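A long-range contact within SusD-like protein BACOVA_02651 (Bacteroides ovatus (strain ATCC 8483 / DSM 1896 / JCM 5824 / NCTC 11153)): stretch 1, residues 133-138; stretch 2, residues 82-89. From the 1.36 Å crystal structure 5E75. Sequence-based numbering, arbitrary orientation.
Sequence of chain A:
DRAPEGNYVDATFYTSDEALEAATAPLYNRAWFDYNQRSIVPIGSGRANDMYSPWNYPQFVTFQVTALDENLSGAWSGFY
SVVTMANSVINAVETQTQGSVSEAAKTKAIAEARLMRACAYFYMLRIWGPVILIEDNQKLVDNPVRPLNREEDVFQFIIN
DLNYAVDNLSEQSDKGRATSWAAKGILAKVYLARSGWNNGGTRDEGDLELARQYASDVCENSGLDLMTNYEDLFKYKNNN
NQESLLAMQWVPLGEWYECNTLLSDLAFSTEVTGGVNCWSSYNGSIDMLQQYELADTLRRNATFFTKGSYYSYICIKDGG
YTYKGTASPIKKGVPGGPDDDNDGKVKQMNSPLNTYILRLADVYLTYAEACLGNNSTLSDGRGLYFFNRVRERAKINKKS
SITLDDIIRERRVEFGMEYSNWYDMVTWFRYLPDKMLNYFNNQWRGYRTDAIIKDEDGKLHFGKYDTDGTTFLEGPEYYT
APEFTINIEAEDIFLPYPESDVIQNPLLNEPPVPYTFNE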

ATOM      1  N   LEU A 133     -17.310  12.176  -6.197  1.00  9.45           N
ATOM      2  CA  LEU A 133     -16.543  13.243  -5.557  1.00 10.23           C
ATOM      3  C   LEU A 133     -17.442  14.066  -4.646  1.00 12.46           C
ATOM      4  O   LEU A 133     -18.539  14.471  -5.047  1.00 12.14           O
ATOM      5  CB  LEU A 133     -15.912  14.132  -6.632  1.00 11.30           C
ATOM      6  CG  LEU A 133     -14.863  13.419  -7.501  1.00  9.61           C
ATOM      7  CD1 LEU A 133     -14.448  14.341  -8.634  1.00 11.48           C
ATOM      8  CD2 LEU A 133     -13.656  12.998  -6.667  1.00 10.75           C
ATOM      9  N   ILE A 134     -16.992  14.256  -3.406  1.00 10.54           N
ATOM     10  CA  ILE A 134     -17.803  14.889  -2.358  1.00 11.76           C
ATOM     11  C   ILE A 134     -16.977  15.872  -1.554  1.00 10.49           C
ATOM     12  O   ILE A 134     -15.985  15.483  -0.924  1.00 12.15           O
ATOM     13  CB  ILE A 134     -18.322  13.865  -1.317  1.00 12.89           C
ATOM     14  CG1 ILE A 134     -19.045  12.712  -1.983  1.00 16.43           C
ATOM     15  CG2 ILE A 134     -19.257  14.580  -0.306  1.00 15.78           C
ATOM     16  CD1 ILE A 134     -19.300  11.568  -1.048  1.00 20.47           C
ATOM     17  N   GLU A 135     -17.393  17.140  -1.561  1.00 12.66           N
ATOM     18  CA  GLU A 135     -16.811  18.146  -0.676  1.00 11.97           C
ATOM     19  C   GLU A 135     -17.779  18.596   0.421  1.00 13.45           C
ATOM     20  O   GLU A 135     -17.343  19.173   1.409  1.00 15.08           O
ATOM     21  CB  GLU A 135     -16.385  19.388  -1.449  1.00 14.15           C
ATOM     22  CG  GLU A 135     -15.282  19.178  -2.446  1.00 13.68           C
ATOM     23  CD  GLU A 135     -14.970  20.435  -3.224  1.00 14.71           C
ATOM     24  OE1 GLU A 135     -14.363  21.367  -2.647  1.00 17.62           O
ATOM     25  OE2 GLU A 135     -15.353  20.495  -4.412  1.00 14.42           O
ATOM     26  N   ASP A 136     -19.076  18.343   0.224  1.00 12.41           N
ATOM     27  CA  ASP A 136     -20.122  18.791   1.154  1.00 13.85           C
ATOM     28  C   ASP A 136     -20.880  17.572   1.656  1.00 12.47           C
ATOM     29  O   ASP A 136     -21.710  17.010   0.945  1.00 11.81           O
ATOM     30  CB  ASP A 136     -21.084  19.747   0.432  1.00 15.60           C
ATOM     31  CG  ASP A 136     -22.129  20.356   1.357  1.00 18.08           C
ATOM     32  OD1 ASP A 136     -22.274  19.889   2.498  1.00 18.74           O
ATOM     33  OD2 ASP A 136     -22.795  21.324   0.929  1.00 25.54           O
ATOM     34  N   ASN A 137     -20.592  17.171   2.885  1.00 10.85           N
ATOM     35  CA  ASN A 137     -21.258  16.016   3.474  1.00 10.89           C
ATOM     36  C   ASN A 137     -22.776  16.175   3.505  1.00 12.43           C
ATOM     37  O   ASN A 137     -23.490  15.192   3.399  1.00 14.13           O
ATOM     38  CB  ASN A 137     -20.781  15.760   4.897  1.00 12.17           C
ATOM     39  CG  ASN A 137     -19.364  15.237   4.965  1.00 11.75           C
ATOM     40  OD1 ASN A 137     -18.807  14.760   3.971  1.00 12.23           O
ATOM     41  ND2 ASN A 137     -18.784  15.290   6.150  1.00 11.95           N
ATOM     42  N   GLN A 138     -23.264  17.406   3.644  1.00 12.92           N
ATOM     43  CA  GLN A 138     -24.704  17.626   3.740  1.00 14.66           C
ATOM     44  C   GLN A 138     -25.416  17.285   2.443  1.00 16.63           C
ATOM     45  O   GLN A 138     -26.556  16.818   2.465  1.00 14.33           O
ATOM     46  CB  GLN A 138     -25.017  19.068   4.132  1.00 13.99           C
ATOM     47  CG  GLN A 138     -26.526  19.328   4.339  1.00 11.60           C
ATOM     48  CD  GLN A 138     -27.140  18.422   5.401  1.00 13.09           C
ATOM     49  OE1 GLN A 138     -28.252  17.890   5.251  1.00 16.07           O
ATOM     50  NE2 GLN A 138     -26.412  18.220   6.455  1.00 10.65           N
TER
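Stretch 2, residues 82-89: VVTMANSV

Stretch 2 is helical from Val 82 to Val 89, part of a longer helix that extends beyond it at both ends. Its backbone repeats the expected i to i+4 pattern, for example from Asn 87 N to Val 83 O and from Ser 88 N to Thr 84 O, both at 2.9 Å. Against it lies a mostly extended segment, Leu 133 to Asp 136, which leads into the start of another helix; the side chain of Asp 136 caps that helix by accepting from Gln 138 N at OD1, 2.9 Å away. Because one partner is largely loop, the contact is best described by its register: Ile 134 lies nearest Val 83, with their CA atoms 7.5 Å apart, Glu 135 lies nearest Asn 87, CA to CA 6.1 Å, and Asn 137 lies nearest Thr 84, CA to CA 6.3 Å. The total surface buried is modest, 277 Å², and all three hydrogen bonds across it involve one or both of two asparagines, Asn 87 and Asn 137.

Val 82 begins the stretch beyond reach of stretch 1. Val 83 follows, its CA-to-CB bond pointing toward the other segment and its chi1 in the t well. Its CG1 lies 3.7 Å from Ile 134 O and 4.3 Å from Ile 134 CB, so a compact branched side chain supplies apolar packing in a buried part of the contact.

Thr 84 contributes through both backbone and side chain. Its carbonyl oxygen, already accepting from Ser 88 N within the helix, also accepts from Asn 137 ND2 at 3.0 Å, with a nearly straight N-H...O angle of 171°. A helical carbonyl can take such a second donor when its oxygen remains accessible from the side. The methyl CG2 of Thr 84 lies 3.6 Å from Asn 137 OD1, adding close packing beside the polar bond.

Met 85 points away, and Ala 86, whose CB is directed sideways, makes no contact. One turn beyond Val 83, the helix brings Asn 87 back toward stretch 1. Its ND2 donates to Ile 134 O at 3.1 Å and to Asn 137 OD1 at 3.0 Å. The side-chain amide nitrogen of asparagine carries two hydrogens, so this one group can tie a backbone carbonyl and a side-chain carbonyl together. The same ND2 lies 3.7 Å from Ile 134 CG2, while the OD1 of Asn 87 is satisfied elsewhere in the structure. Asn 137 is a fitting partner: its OD1 accepts from Asn 87 as its ND2 donates to Thr 84, so both ends of its amide engage the helix. A water adds a further link, donating to Asn 87 O at 2.7 Å and weakly to Glu 135 O at 3.4 Å.

Ser 88 lies at the exposed margin, where a small polar side chain can meet solvent. A second water lies 2.8 Å from Ser 88 OG and accepts from Asn 137 ND2 at 3.0 Å, bridging the two residues. Val 89 ends the stretch, again out of reach.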

ATOM      1  N   VAL A  82     -12.799   8.277   5.340  1.00  9.77           N
ATOM      2  CA  VAL A  82     -11.731   9.270   5.254  1.00  9.07           C
ATOM      3  C   VAL A  82     -12.249  10.560   4.609  1.00 10.08           C
ATOM      4  O   VAL A  82     -12.002  11.667   5.111  1.00 10.05           O
ATOM      5  CB  VAL A  82     -10.488   8.744   4.469  1.00  9.38           C
ATOM      6  CG1 VAL A  82      -9.418   9.823   4.389  1.00  9.77           C
ATOM      7  CG2 VAL A  82      -9.909   7.501   5.123  1.00 10.71           C
ATOM      8  N   VAL A  83     -12.947  10.429   3.487  1.00 10.25           N
ATOM      9  CA  VAL A  83     -13.449  11.587   2.778  1.00  9.20           C
ATOM     10  C   VAL A  83     -14.391  12.384   3.666  1.00  9.87           C
ATOM     11  O   VAL A  83     -14.251  13.603   3.775  1.00 10.68           O
ATOM     12  CB  VAL A  83     -14.185  11.174   1.478  1.00  9.47           C
ATOM     13  CG1 VAL A  83     -14.883  12.379   0.832  1.00 10.69           C
ATOM     14  CG2 VAL A  83     -13.204  10.489   0.498  1.00 10.08           C
ATOM     15  N   THR A  84     -15.359  11.715   4.286  1.00  9.89           N
ATOM     16  CA  THR A  84     -16.343  12.458   5.075  1.00 10.59           C
ATOM     17  C   THR A  84     -15.731  13.009   6.359  1.00 10.93           C
ATOM     18  O   THR A  84     -16.096  14.114   6.782  1.00  9.91           O
ATOM     19  CB  THR A  84     -17.603  11.644   5.347  1.00 15.00           C
ATOM     20  OG1 THR A  84     -17.267  10.497   6.087  1.00 16.68           O
ATOM     21  CG2 THR A  84     -18.276  11.223   4.050  1.00 18.94           C
ATOM     22  N   MET A  85     -14.798  12.301   6.986  1.00  9.89           N
ATOM     23  CA  MET A  85     -14.085  12.914   8.122  1.00 10.84           C
ATOM     24  C   MET A  85     -13.280  14.156   7.715  1.00 11.00           C
ATOM     25  O   MET A  85     -13.243  15.162   8.440  1.00 11.66           O
ATOM     26  CB  MET A  85     -13.169  11.925   8.850  1.00 10.57           C
ATOM     27  CG  MET A  85     -12.611  12.554  10.128  1.00 12.57           C
ATOM     28  SD  MET A  85     -11.514  11.530  11.098  1.00 13.89           S
ATOM     29  CE  MET A  85     -12.608  10.209  11.537  1.00 14.77           C
ATOM     30  N   ALA A  86     -12.591  14.078   6.584  1.00 10.26           N
ATOM     31  CA  ALA A  86     -11.860  15.225   6.053  1.00 10.33           C
ATOM     32  C   ALA A  86     -12.820  16.403   5.868  1.00  9.81           C
ATOM     33  O   ALA A  86     -12.516  17.545   6.252  1.00 10.54           O
ATOM     34  CB  ALA A  86     -11.190  14.861   4.721  1.00 11.14           C
ATOM     35  N   ASN A  87     -13.971  16.135   5.260  1.00 10.31           N
ATOM     36  CA  ASN A  87     -14.959  17.193   5.039  1.00 10.03           C
ATOM     37  C   ASN A  87     -15.443  17.799   6.368  1.00 10.16           C
ATOM     38  O   ASN A  87     -15.598  19.019   6.488  1.00 11.95           O
ATOM     39  CB  ASN A  87     -16.135  16.667   4.215  1.00 10.24           C
ATOM     40  CG  ASN A  87     -15.736  16.282   2.812  1.00 10.55           C
ATOM     41  OD1 ASN A  87     -14.659  16.651   2.334  1.00 11.68           O
ATOM     42  ND2 ASN A  87     -16.614  15.558   2.137  1.00 11.31           N
ATOM     43  N   SER A  88     -15.633  16.951   7.367  1.00 10.20           N
ATOM     44  CA  SER A  88     -16.061  17.425   8.680  1.00 10.63           C
ATOM     45  C   SER A  88     -14.997  18.295   9.332  1.00 13.01           C
ATOM     46  O   SER A  88     -15.322  19.329   9.940  1.00 13.79           O
ATOM     47  CB  SER A  88     -16.414  16.262   9.586  1.00 13.44           C
ATOM     48  OG  SER A  88     -17.606  15.631   9.162  1.00 23.05           O
ATOM     49  N   VAL A  89     -13.734  17.894   9.235  1.00 12.30           N
ATOM     50  CA  VAL A  89     -12.637  18.714   9.741  1.00 11.14           C
ATOM     51  C   VAL A  89     -12.592  20.080   9.058  1.00 13.10           C
ATOM     52  O   VAL A  89     -12.453  21.108   9.719  1.00 13.95           O
ATOM     53  CB  VAL A  89     -11.273  17.991   9.560  1.00 12.15           C
ATOM     54  CG1 VAL A  89     -10.096  18.944   9.760  1.00 13.87           C
ATOM     55  CG2 VAL A  89     -11.185  16.833  10.511  1.00 14.46           C
TER
HETATM   56  O   HOH W   1     -16.372  20.528   4.370  1.00 18.09           O
HETATM   57  O   HOH W   2     -20.211  16.511   8.494  1.00 29.52           O